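Side-chain contacts in putative adenosine kinase (Schistosoma mansoni, PDB 3VAS), which probably catalyses the ATP-dependent phosphorylation of adenosine to AMP, as a ribokinase-family (pfkB-type) adenosine kinase: residues A[187-192]-A[225-230]; A[197-202]-A[208-213]; A[115-120]-A[125-130]; A[82-87]-A[101-106]. All blocks are in the same frame, centred on the assembly; numbering follows the deposited sequence.

Contact 1 (A[187-192]-A[225-230]). With ADN (adenosine), chain C.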
# COMPACT_ATOMS: atom_id res chain seq x y z
N PHE A 187 -3.86 -5.23 1.94
CA PHE A 187 -4.74 -5.61 0.84
C PHE A 187 -4.50 -7.03 0.32
O PHE A 187 -5.40 -7.65 -0.24
CB PHE A 187 -4.58 -4.64 -0.32
CG PHE A 187 -5.23 -3.30 -0.11
CD1 PHE A 187 -4.54 -2.13 -0.36
CD2 PHE A 187 -6.55 -3.22 0.31
CE1 PHE A 187 -5.14 -0.90 -0.18
CE2 PHE A 187 -7.16 -1.99 0.49
CZ PHE A 187 -6.45 -0.83 0.25
N VAL A 188 -3.28 -7.53 0.51
CA VAL A 188 -2.91 -8.84 -0.02
C VAL A 188 -3.49 -9.99 0.82
O VAL A 188 -3.51 -11.14 0.38
CB VAL A 188 -1.37 -8.96 -0.15
CG1 VAL A 188 -0.97 -10.22 -0.89
CG2 VAL A 188 -0.84 -7.74 -0.88
N ILE A 189 -3.99 -9.66 2.01
CA ILE A 189 -4.70 -10.63 2.83
C ILE A 189 -5.84 -11.27 2.04
O ILE A 189 -6.08 -12.48 2.17
CB ILE A 189 -5.24 -9.98 4.13
CG1 ILE A 189 -4.07 -9.68 5.09
CG2 ILE A 189 -6.26 -10.87 4.81
CD1 ILE A 189 -4.43 -8.76 6.24
N ASN A 190 -6.52 -10.48 1.20
CA ASN A 190 -7.66 -10.96 0.42
C ASN A 190 -7.28 -11.85 -0.77
O ASN A 190 -8.11 -12.61 -1.27
CB ASN A 190 -8.50 -9.79 -0.09
CG ASN A 190 -9.10 -8.96 1.03
OD1 ASN A 190 -9.08 -7.73 0.97
ND2 ASN A 190 -9.65 -9.62 2.04
N THR A 191 -6.04 -11.74 -1.24
CA THR A 191 -5.67 -12.40 -2.48
C THR A 191 -4.72 -13.58 -2.29
O THR A 191 -4.86 -14.61 -2.95
CB THR A 191 -5.06 -11.41 -3.50
OG1 THR A 191 -3.97 -10.70 -2.89
CG2 THR A 191 -6.12 -10.40 -3.97
N CYS A 192 -3.75 -13.43 -1.39
CA CYS A 192 -2.77 -14.49 -1.18
C CYS A 192 -2.15 -14.45 0.21
O CYS A 192 -0.95 -14.23 0.37
CB CYS A 192 -1.66 -14.40 -2.23
SG CYS A 192 -0.58 -15.83 -2.27
N LYS A 225 -7.89 -11.33 12.46
CA LYS A 225 -6.94 -12.41 12.71
C LYS A 225 -5.70 -12.26 11.83
O LYS A 225 -4.58 -12.32 12.33
CB LYS A 225 -7.60 -13.78 12.49
CG LYS A 225 -6.70 -15.02 12.66
CD LYS A 225 -5.97 -15.40 11.35
CE LYS A 225 -6.01 -16.89 11.05
NZ LYS A 225 -7.23 -17.28 10.29
N GLU A 226 -5.91 -12.05 10.54
CA GLU A 226 -4.80 -11.92 9.59
C GLU A 226 -3.96 -10.66 9.82
O GLU A 226 -2.73 -10.69 9.70
CB GLU A 226 -5.30 -11.95 8.14
CG GLU A 226 -5.89 -13.29 7.67
CD GLU A 226 -7.40 -13.35 7.81
OE1 GLU A 226 -7.96 -12.65 8.68
OE2 GLU A 226 -8.05 -14.10 7.05
N VAL A 227 -4.62 -9.55 10.15
CA VAL A 227 -3.90 -8.30 10.41
C VAL A 227 -2.99 -8.46 11.63
O VAL A 227 -1.81 -8.09 11.59
CB VAL A 227 -4.85 -7.10 10.62
CG1 VAL A 227 -4.06 -5.86 11.09
CG2 VAL A 227 -5.63 -6.78 9.34
N ASP A 228 -3.53 -9.03 12.70
CA ASP A 228 -2.75 -9.19 13.92
C ASP A 228 -1.63 -10.20 13.74
O ASP A 228 -0.56 -10.06 14.33
CB ASP A 228 -3.64 -9.58 15.10
CG ASP A 228 -4.40 -8.40 15.67
OD1 ASP A 228 -4.04 -7.24 15.34
OD2 ASP A 228 -5.34 -8.62 16.45
N GLU A 229 -1.87 -11.23 12.93
CA GLU A 229 -0.82 -12.19 12.67
C GLU A 229 0.33 -11.54 11.90
O GLU A 229 1.50 -11.75 12.22
CB GLU A 229 -1.35 -13.42 11.93
CG GLU A 229 -0.27 -14.48 11.73
CD GLU A 229 -0.83 -15.84 11.35
OE1 GLU A 229 -1.80 -15.91 10.56
OE2 GLU A 229 -0.30 -16.86 11.85
N MET A 230 -0.02 -10.75 10.88
CA MET A 230 0.98 -10.02 10.10
C MET A 230 1.79 -9.05 10.97
O MET A 230 3.02 -8.99 10.86
CB MET A 230 0.33 -9.29 8.93
CG MET A 230 -0.22 -10.22 7.85
SD MET A 230 1.01 -11.39 7.24
CE MET A 230 2.18 -10.28 6.49
O5' ADN C . -3.83 3.94 -2.21
C5' ADN C . -4.51 4.12 -3.45
C4' ADN C . -4.35 2.92 -4.34
O4' ADN C . -4.95 1.77 -3.73
C3' ADN C . -4.98 3.01 -5.74
O3' ADN C . -3.95 3.16 -6.72
C2' ADN C . -5.68 1.65 -5.94
O2' ADN C . -5.37 1.00 -7.15
C1' ADN C . -5.20 0.83 -4.73
N9 ADN C . -6.16 -0.16 -4.25
C8 ADN C . -7.45 0.01 -4.06
N7 ADN C . -8.00 -1.28 -3.61
C5 ADN C . -6.93 -2.22 -3.55
C6 ADN C . -6.89 -3.57 -3.19
N6 ADN C . -8.10 -4.24 -2.79
N1 ADN C . -5.69 -4.26 -3.23
C2 ADN C . -4.53 -3.62 -3.62
N3 ADN C . -4.57 -2.30 -3.97
C4 ADN C . -5.81 -1.60 -3.93
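The first turn of helix 189-205, next to the adenosine pocket, meets helix 224-231 through Ile-189, which lies against Glu-226 and Val-227. Both branches of the isoleucine touch the glutamate, and one of them reaches the valine as well. Its CG2 methyl rests on Glu-226 alone, 3.6 Å from Glu-226 CB, and follows the chain outward to Glu-226 CG at 3.8 Å. The end of the other branch, CD1, touches both Glu-226 CB, at 3.8 Å, and Val-227 CG2, at 3.9 Å, the isoleucine and valine side chains crossing at about a right angle. With CG1 anti to the carbonyl carbon (chi1 -72°), Ile-189 can present both branches to the opposing helix. Glu-226 bends at its second torsion (chi2 95°), and it is its methylene groups that lie nearest the isoleucine; no hydrogen bond joins the two segments.

The same short segment serves the ligand two residues earlier. Phe-187 lays one ring face over the six-membered part of the adenine, nearly parallel to it, with ADN C6 3.4 Å from the ring plane and displaced toward the rim. Its CB also packs close to the base. The backbone then winds into the helix, where Val-188 O accepts from both Thr-191 N, at 3.1 Å, and Cys-192 N, at 2.9 Å. Thr-191 OG1 is further bonded to Asn-32, itself a ligand-binding residue. The pairing thus combines apolar helix-to-helix packing with an aromatic wall of the nucleoside pocket, in the alpha/beta core of a ribokinase-like kinase.

Contact 2 (A[197-202]-A[208-213])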
# COMPACT_ATOMS: atom_id res chain seq x y z
N LEU A 197 2.21 -14.64 4.33
CA LEU A 197 2.56 -15.25 5.61
C LEU A 197 3.89 -15.98 5.51
O LEU A 197 4.73 -15.89 6.41
CB LEU A 197 1.46 -16.21 6.08
CG LEU A 197 1.67 -16.81 7.48
CD1 LEU A 197 1.87 -15.71 8.51
CD2 LEU A 197 0.50 -17.70 7.88
N LYS A 198 4.08 -16.71 4.42
CA LYS A 198 5.33 -17.43 4.20
C LYS A 198 6.51 -16.47 4.13
O LYS A 198 7.54 -16.71 4.75
CB LYS A 198 5.26 -18.26 2.91
CG LYS A 198 6.28 -19.40 2.90
CD LYS A 198 6.73 -19.76 1.49
CE LYS A 198 7.89 -20.75 1.55
NZ LYS A 198 8.61 -20.90 0.25
N ILE A 199 6.35 -15.37 3.39
CA ILE A 199 7.42 -14.38 3.27
C ILE A 199 7.69 -13.71 4.62
O ILE A 199 8.84 -13.48 4.98
CB ILE A 199 7.10 -13.32 2.20
CG1 ILE A 199 7.14 -13.96 0.81
CG2 ILE A 199 8.10 -12.17 2.26
CD1 ILE A 199 6.74 -13.03 -0.31
N ALA A 200 6.63 -13.42 5.37
CA ALA A 200 6.77 -12.80 6.68
C ALA A 200 7.57 -13.68 7.65
O ALA A 200 8.43 -13.19 8.39
CB ALA A 200 5.40 -12.48 7.27
N LYS A 201 7.30 -14.98 7.64
CA LYS A 201 8.05 -15.92 8.47
C LYS A 201 9.52 -16.00 8.04
O LYS A 201 10.41 -16.08 8.89
CB LYS A 201 7.42 -17.31 8.43
CG LYS A 201 6.05 -17.37 9.09
CD LYS A 201 5.42 -18.74 8.94
CE LYS A 201 4.05 -18.77 9.59
NZ LYS A 201 3.33 -20.03 9.28
N HIS A 202 9.76 -15.98 6.74
CA HIS A 202 11.12 -15.97 6.22
C HIS A 202 11.88 -14.74 6.71
O HIS A 202 13.04 -14.84 7.12
CB HIS A 202 11.13 -16.02 4.69
CG HIS A 202 12.47 -15.75 4.08
ND1 HIS A 202 13.40 -16.74 3.85
CD2 HIS A 202 13.04 -14.60 3.66
CE1 HIS A 202 14.48 -16.21 3.32
NE2 HIS A 202 14.29 -14.91 3.19
N LYS A 208 15.28 -9.96 8.90
CA LYS A 208 15.17 -8.95 7.86
C LYS A 208 14.14 -7.90 8.25
O LYS A 208 13.58 -7.94 9.35
CB LYS A 208 14.79 -9.61 6.52
CG LYS A 208 15.83 -10.60 6.02
CD LYS A 208 15.41 -11.23 4.70
CE LYS A 208 16.45 -12.21 4.19
NZ LYS A 208 16.15 -12.66 2.80
N LEU A 209 13.89 -6.95 7.35
CA LEU A 209 12.96 -5.87 7.64
C LEU A 209 11.64 -6.05 6.91
O LEU A 209 11.57 -5.91 5.69
CB LEU A 209 13.58 -4.52 7.27
CG LEU A 209 12.79 -3.30 7.75
CD1 LEU A 209 13.01 -3.08 9.25
CD2 LEU A 209 13.15 -2.06 6.95
N PHE A 210 10.58 -6.34 7.66
CA PHE A 210 9.26 -6.54 7.06
C PHE A 210 8.35 -5.36 7.37
O PHE A 210 8.07 -5.07 8.53
CB PHE A 210 8.63 -7.84 7.55
CG PHE A 210 7.38 -8.23 6.81
CD1 PHE A 210 7.45 -9.06 5.70
CD2 PHE A 210 6.14 -7.75 7.21
CE1 PHE A 210 6.30 -9.41 5.00
CE2 PHE A 210 4.99 -8.10 6.52
CZ PHE A 210 5.07 -8.93 5.41
N CYS A 211 7.87 -4.69 6.33
CA CYS A 211 7.02 -3.51 6.48
C CYS A 211 5.59 -3.81 6.04
O CYS A 211 5.37 -4.36 4.97
CB CYS A 211 7.59 -2.34 5.68
SG CYS A 211 9.35 -2.01 6.02
N PHE A 212 4.63 -3.42 6.87
CA PHE A 212 3.24 -3.80 6.68
C PHE A 212 2.33 -2.58 6.75
O PHE A 212 2.52 -1.71 7.61
CB PHE A 212 2.85 -4.83 7.75
CG PHE A 212 1.43 -5.32 7.65
CD1 PHE A 212 1.01 -6.05 6.55
CD2 PHE A 212 0.52 -5.08 8.67
CE1 PHE A 212 -0.29 -6.51 6.45
CE2 PHE A 212 -0.79 -5.53 8.58
CZ PHE A 212 -1.20 -6.25 7.47
N ASN A 213 1.36 -2.51 5.85
CA ASN A 213 0.41 -1.41 5.84
C ASN A 213 -1.00 -1.89 6.21
O ASN A 213 -1.48 -2.88 5.65
CB ASN A 213 0.40 -0.72 4.47
CG ASN A 213 -0.10 0.72 4.53
OD1 ASN A 213 -1.21 1.00 4.99
ND2 ASN A 213 0.74 1.66 4.08
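Phe-210 turns a face of its ring to Ala-200, while Ile-199 comes to the rim of the same ring. The Ala-200 methyl stands over the face, displaced toward the rim, its CB 4.2 Å from the Phe-210 centroid and 20° off the ring normal, the geometry of a CH-pi contact. Ile-199 approaches near the ring plane instead, with CG2 4.3 Å from Phe-210 CE1. Holding CG anti to the backbone nitrogen (chi1 -170°), Phe-210 reaches from strand 209-213 to the helix, where CE1 also comes within 3.8 Å of Ala-200 CA. Met-230 of helix 224-231 packs against both Ala-200 and Phe-210.

Near the C-terminal end of helix 189-205 the partners are polar. Lys-208, extended beyond CG, stretches toward the helix while the imidazole of His-202 swings to meet it, and the two chains cross obliquely. Lys-208 NZ donates to His-202 NE2 at 2.9 Å, approaching the imidazole edge only 13° out of the ring plane. Trp-173, on the neighbouring helix 170-178, lies edge-to-face with the histidine ring.

This contact ties the helix and second strand of the beta-alpha-beta unit 181-185, 189-205, 209-213, by an aromatic face at one point and a lysine-histidine bond at the other. The buried ammonium has further acceptors in the backbone oxygens of Ala-179 and Glu-177, and Tyr-182 OH is bonded to it as well. Because NE2 accepts the hydrogen bond from Lys-208, it carries no proton of its own in this bond, and the adjacent positive charge would probably disfavour a doubly protonated imidazole.

Contact 3 (A[115-120]-A[125-130])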
# COMPACT_ATOMS: atom_id res chain seq x y z
N TYR A 115 0.20 -3.47 -20.11
CA TYR A 115 0.51 -2.07 -19.82
C TYR A 115 1.14 -1.93 -18.43
O TYR A 115 2.15 -1.23 -18.26
CB TYR A 115 -0.73 -1.18 -19.94
CG TYR A 115 -0.67 0.06 -19.09
CD1 TYR A 115 0.21 1.10 -19.39
CD2 TYR A 115 -1.47 0.19 -17.97
CE1 TYR A 115 0.27 2.23 -18.59
CE2 TYR A 115 -1.42 1.31 -17.17
CZ TYR A 115 -0.54 2.33 -17.48
OH TYR A 115 -0.50 3.45 -16.68
N ILE A 116 0.55 -2.58 -17.43
CA ILE A 116 1.10 -2.56 -16.08
C ILE A 116 2.53 -3.13 -16.05
O ILE A 116 3.42 -2.55 -15.43
CB ILE A 116 0.18 -3.28 -15.06
CG1 ILE A 116 -1.13 -2.50 -14.89
CG2 ILE A 116 0.87 -3.42 -13.72
CD1 ILE A 116 -2.21 -3.25 -14.13
N LYS A 117 2.75 -4.25 -16.74
CA LYS A 117 4.08 -4.83 -16.81
C LYS A 117 5.10 -3.90 -17.48
O LYS A 117 6.22 -3.76 -16.99
CB LYS A 117 4.07 -6.19 -17.53
CG LYS A 117 5.42 -6.90 -17.50
CD LYS A 117 5.48 -8.07 -18.48
CE LYS A 117 4.48 -9.16 -18.12
NZ LYS A 117 4.50 -10.30 -19.09
N ASN A 118 4.71 -3.28 -18.58
CA ASN A 118 5.60 -2.35 -19.28
C ASN A 118 5.93 -1.12 -18.44
O ASN A 118 7.02 -0.56 -18.55
CB ASN A 118 5.01 -1.91 -20.63
CG ASN A 118 4.94 -3.04 -21.63
OD1 ASN A 118 5.61 -4.07 -21.49
ND2 ASN A 118 4.12 -2.86 -22.66
N ASP A 119 4.98 -0.70 -17.61
CA ASP A 119 5.16 0.44 -16.73
C ASP A 119 6.26 0.14 -15.71
O ASP A 119 7.09 0.99 -15.41
CB ASP A 119 3.84 0.77 -16.03
CG ASP A 119 3.87 2.10 -15.32
OD1 ASP A 119 3.98 3.14 -16.01
OD2 ASP A 119 3.75 2.12 -14.07
N CYS A 120 6.25 -1.09 -15.19
CA CYS A 120 7.27 -1.53 -14.25
C CYS A 120 8.67 -1.58 -14.87
O CYS A 120 9.65 -1.12 -14.26
CB CYS A 120 6.92 -2.91 -13.70
SG CYS A 120 5.46 -2.92 -12.66
N LEU A 125 12.05 -1.63 -12.42
CA LEU A 125 11.57 -2.52 -11.37
C LEU A 125 11.55 -3.96 -11.88
O LEU A 125 10.84 -4.28 -12.84
CB LEU A 125 10.17 -2.07 -10.93
CG LEU A 125 9.40 -2.91 -9.92
CD1 LEU A 125 10.15 -2.99 -8.62
CD2 LEU A 125 8.01 -2.33 -9.70
N VAL A 126 12.33 -4.84 -11.27
CA VAL A 126 12.32 -6.25 -11.64
C VAL A 126 11.00 -6.89 -11.21
O VAL A 126 10.59 -6.78 -10.05
CB VAL A 126 13.50 -7.03 -11.00
CG1 VAL A 126 13.29 -8.53 -11.16
CG2 VAL A 126 14.82 -6.61 -11.63
N THR A 127 10.32 -7.55 -12.14
CA THR A 127 9.06 -8.20 -11.84
C THR A 127 9.04 -9.67 -12.24
O THR A 127 9.75 -10.09 -13.15
CB THR A 127 7.87 -7.50 -12.52
OG1 THR A 127 8.03 -7.53 -13.94
CG2 THR A 127 7.76 -6.05 -12.06
N GLU A 128 8.22 -10.45 -11.54
CA GLU A 128 7.89 -11.80 -11.95
C GLU A 128 6.38 -11.98 -11.80
O GLU A 128 5.90 -12.47 -10.78
CB GLU A 128 8.64 -12.84 -11.12
CG GLU A 128 10.12 -12.97 -11.46
CD GLU A 128 10.36 -13.59 -12.83
OE1 GLU A 128 9.44 -14.23 -13.39
OE2 GLU A 128 11.49 -13.43 -13.36
N PHE A 129 5.64 -11.56 -12.82
CA PHE A 129 4.19 -11.63 -12.78
C PHE A 129 3.70 -13.05 -13.00
O PHE A 129 4.25 -13.79 -13.81
CB PHE A 129 3.57 -10.72 -13.84
CG PHE A 129 3.63 -9.26 -13.50
CD1 PHE A 129 2.77 -8.72 -12.56
CD2 PHE A 129 4.55 -8.43 -14.13
CE1 PHE A 129 2.82 -7.37 -12.25
CE2 PHE A 129 4.60 -7.08 -13.81
CZ PHE A 129 3.74 -6.56 -12.87
N GLN A 130 2.67 -13.41 -12.25
CA GLN A 130 1.91 -14.62 -12.55
C GLN A 130 0.81 -14.19 -13.50
O GLN A 130 0.19 -13.14 -13.33
CB GLN A 130 1.32 -15.21 -11.28
CG GLN A 130 0.48 -16.46 -11.49
CD GLN A 130 -0.12 -16.98 -10.20
OE1 GLN A 130 0.26 -16.53 -9.12
NE2 GLN A 130 -1.05 -17.91 -10.31
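Cys-120 and Phe-129 help to join helix 111-122 to strand 126-131, the second half of a beta-alpha-beta unit that begins with strand 101-107. One backbone hydrogen bond spans the short connection: Leu-125 N donates to Cys-120 O at 3.1 Å, with an N-H...O angle of 156° and the donor tilted 32° from the carbonyl plane.

Apolar packing fills in beside it. Cys-120 CB meets Thr-127 CG2 at 3.6 Å, and Leu-125 brings CD2 to 4.0 Å from Cys-120 SG. About one turn earlier in the helix, Lys-117 runs past the phenylalanine in the opposite direction, its CG 3.8 Å from Phe-129 CE2; the contact is made by its methylenes, CB and CG foremost. Ile-116 adds its CG2 methyl at 4.3 Å from Phe-129 CZ, and Phe-129 also packs on Pro-33 and Ile-107.

The remaining interaction is sulfur-aromatic. Cys-120 has SG anti to its carbonyl carbon (chi1 -67°), a rotation that directs the sulfur at the ring rim rather than over a face: SG lies near the ring plane, 4.0 Å from Phe-129 CZ and 5.3 Å from the ring centroid.

Contact 4 (A[82-87]-A[101-106]). With ADN (adenosine), chain C.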
# COMPACT_ATOMS: atom_id res chain seq x y z
N GLY A 82 -2.60 -0.27 -7.62
CA GLY A 82 -2.19 -1.32 -6.71
C GLY A 82 -1.31 -0.76 -5.60
O GLY A 82 -0.22 -0.23 -5.87
N ALA A 83 -1.77 -0.88 -4.36
CA ALA A 83 -1.13 -0.23 -3.23
C ALA A 83 0.34 -0.63 -3.04
O ALA A 83 1.21 0.24 -2.93
CB ALA A 83 -1.92 -0.48 -1.94
N THR A 84 0.61 -1.93 -3.02
CA THR A 84 1.97 -2.42 -2.83
C THR A 84 2.85 -2.01 -4.00
O THR A 84 3.99 -1.58 -3.81
CB THR A 84 2.01 -3.95 -2.67
OG1 THR A 84 1.20 -4.35 -1.55
CG2 THR A 84 3.45 -4.43 -2.45
N LEU A 85 2.32 -2.14 -5.21
CA LEU A 85 3.06 -1.80 -6.41
C LEU A 85 3.41 -0.31 -6.45
O LEU A 85 4.53 0.05 -6.80
CB LEU A 85 2.31 -2.25 -7.67
CG LEU A 85 2.97 -1.88 -9.01
CD1 LEU A 85 4.42 -2.40 -9.07
CD2 LEU A 85 2.16 -2.39 -10.20
N ASN A 86 2.45 0.54 -6.09
CA ASN A 86 2.70 1.98 -6.00
C ASN A 86 3.91 2.29 -5.11
O ASN A 86 4.82 3.02 -5.50
CB ASN A 86 1.47 2.72 -5.43
CG ASN A 86 0.32 2.83 -6.43
OD1 ASN A 86 0.48 2.58 -7.62
ND2 ASN A 86 -0.84 3.25 -5.93
N THR A 87 3.91 1.70 -3.91
CA THR A 87 4.97 1.93 -2.93
C THR A 87 6.32 1.42 -3.41
O THR A 87 7.32 2.14 -3.36
CB THR A 87 4.61 1.27 -1.58
OG1 THR A 87 3.48 1.95 -1.02
CG2 THR A 87 5.77 1.35 -0.61
N CYS A 101 14.67 -2.92 -6.62
CA CYS A 101 13.38 -3.42 -6.14
C CYS A 101 12.82 -4.56 -6.99
O CYS A 101 13.02 -4.61 -8.21
CB CYS A 101 12.35 -2.29 -6.04
SG CYS A 101 12.74 -1.01 -4.82
N SER A 102 12.10 -5.47 -6.32
CA SER A 102 11.46 -6.61 -6.96
C SER A 102 9.97 -6.61 -6.62
O SER A 102 9.59 -6.26 -5.50
CB SER A 102 12.07 -7.92 -6.46
OG SER A 102 13.41 -8.08 -6.89
N TYR A 103 9.15 -7.02 -7.58
CA TYR A 103 7.71 -7.10 -7.37
C TYR A 103 7.09 -8.36 -7.98
O TYR A 103 7.42 -8.74 -9.11
CB TYR A 103 7.00 -5.86 -7.91
CG TYR A 103 5.49 -5.88 -7.73
CD1 TYR A 103 4.91 -5.44 -6.54
CD2 TYR A 103 4.65 -6.31 -8.75
CE1 TYR A 103 3.54 -5.44 -6.38
CE2 TYR A 103 3.27 -6.32 -8.60
CZ TYR A 103 2.72 -5.88 -7.41
OH TYR A 103 1.35 -5.88 -7.24
N VAL A 104 6.19 -8.98 -7.23
CA VAL A 104 5.43 -10.14 -7.68
C VAL A 104 3.93 -9.88 -7.53
O VAL A 104 3.47 -9.45 -6.47
CB VAL A 104 5.80 -11.39 -6.87
CG1 VAL A 104 4.81 -12.53 -7.14
CG2 VAL A 104 7.23 -11.82 -7.16
N GLY A 105 3.16 -10.14 -8.59
CA GLY A 105 1.72 -10.02 -8.55
C GLY A 105 1.09 -10.81 -9.68
O GLY A 105 1.79 -11.31 -10.56
N CYS A 106 -0.24 -10.91 -9.68
CA CYS A 106 -0.93 -11.64 -10.74
C CYS A 106 -1.81 -10.75 -11.63
O CYS A 106 -2.76 -10.12 -11.15
CB CYS A 106 -1.76 -12.80 -10.16
SG CYS A 106 -2.49 -13.88 -11.43
O5' ADN C . -3.83 3.94 -2.21
C5' ADN C . -4.51 4.12 -3.45
C4' ADN C . -4.35 2.92 -4.34
O4' ADN C . -4.95 1.77 -3.73
C3' ADN C . -4.98 3.01 -5.74
O3' ADN C . -3.95 3.16 -6.72
C2' ADN C . -5.68 1.65 -5.94
O2' ADN C . -5.37 1.00 -7.15
C1' ADN C . -5.20 0.83 -4.73
N9 ADN C . -6.16 -0.16 -4.25
C8 ADN C . -7.45 0.01 -4.06
N7 ADN C . -8.00 -1.28 -3.61
C5 ADN C . -6.93 -2.22 -3.55
C6 ADN C . -6.89 -3.57 -3.19
N6 ADN C . -8.10 -4.24 -2.79
N1 ADN C . -5.69 -4.26 -3.23
C2 ADN C . -4.53 -3.62 -3.62
N3 ADN C . -4.57 -2.30 -3.97
C4 ADN C . -5.81 -1.60 -3.93
O HOH W 1 0.08 -3.82 -5.76
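The backbones of helix 83-95 and strand 101-107 come closest at Leu-85 and Tyr-103, whose CA atoms are 7.1 Å apart. Between them lies the tyrosine ring, one face turned to the leucine. Leu-85 CD1 sits squarely over it, 3.8 Å from the Tyr-103 centroid and 8° off the ring normal, a CH-pi contact of almost ideal direction. Leu-85 CB adds a touch at the outer part of the ring, 3.7 Å from Tyr-103 CE1, whereas Thr-84 reaches the rim near the ring plane with its CG2 methyl. The tyrosine gets there with CG anti to its own backbone nitrogen (chi1 180°), which carries the ring off the strand toward the helix. A water then links the two elements: it accepts from Leu-85 N at 2.9 Å and is hydrogen-bonded to Tyr-103 OH at 2.8 Å, giving two buried polar atoms a partner.

The opposite side of this first helical turn holds adenosine. Gly-82, the N-cap, donates its N-H to ADN O2' at 3.1 Å, Ala-83 N donates to ADN N3 at 3.2 Å, and Asn-86 ND2 reaches ADN O3' at 3.2 Å while also bonding to Asp-320. Ribose and base are thereby gripped from the start of the helix. Strand 101-107 runs between strands 27-40 and 126-131, parallel to both; Thr-84 OG1 bonds to Ala-185 N at the end of strand 181-185, and Thr-87 packs on helix 318-330.

In the fold
Along the chain, contact 4 closes first, then contact 3, and contact 2 is nested within the loop closed by contact 1. Contacts 3 and 4, with centres about 9 Å apart, lie on neighbouring parallel strands, 126-131 and 101-107, whose backbones bond directly. Contacts 1 and 2, about 11 Å apart, both use helix 189-205, and Glu-229 packs onto Leu-197 between them. The two pairs meet at the adenosine: contacts 1 and 4 both touch it, and Phe-187 packs on Ala-83 although the centres of the two contacts are about 16 Å apart. The nucleoside site thus lies where two helix starts converge, while contacts 2 and 3 fasten helices to strands farther from the centre of the chain.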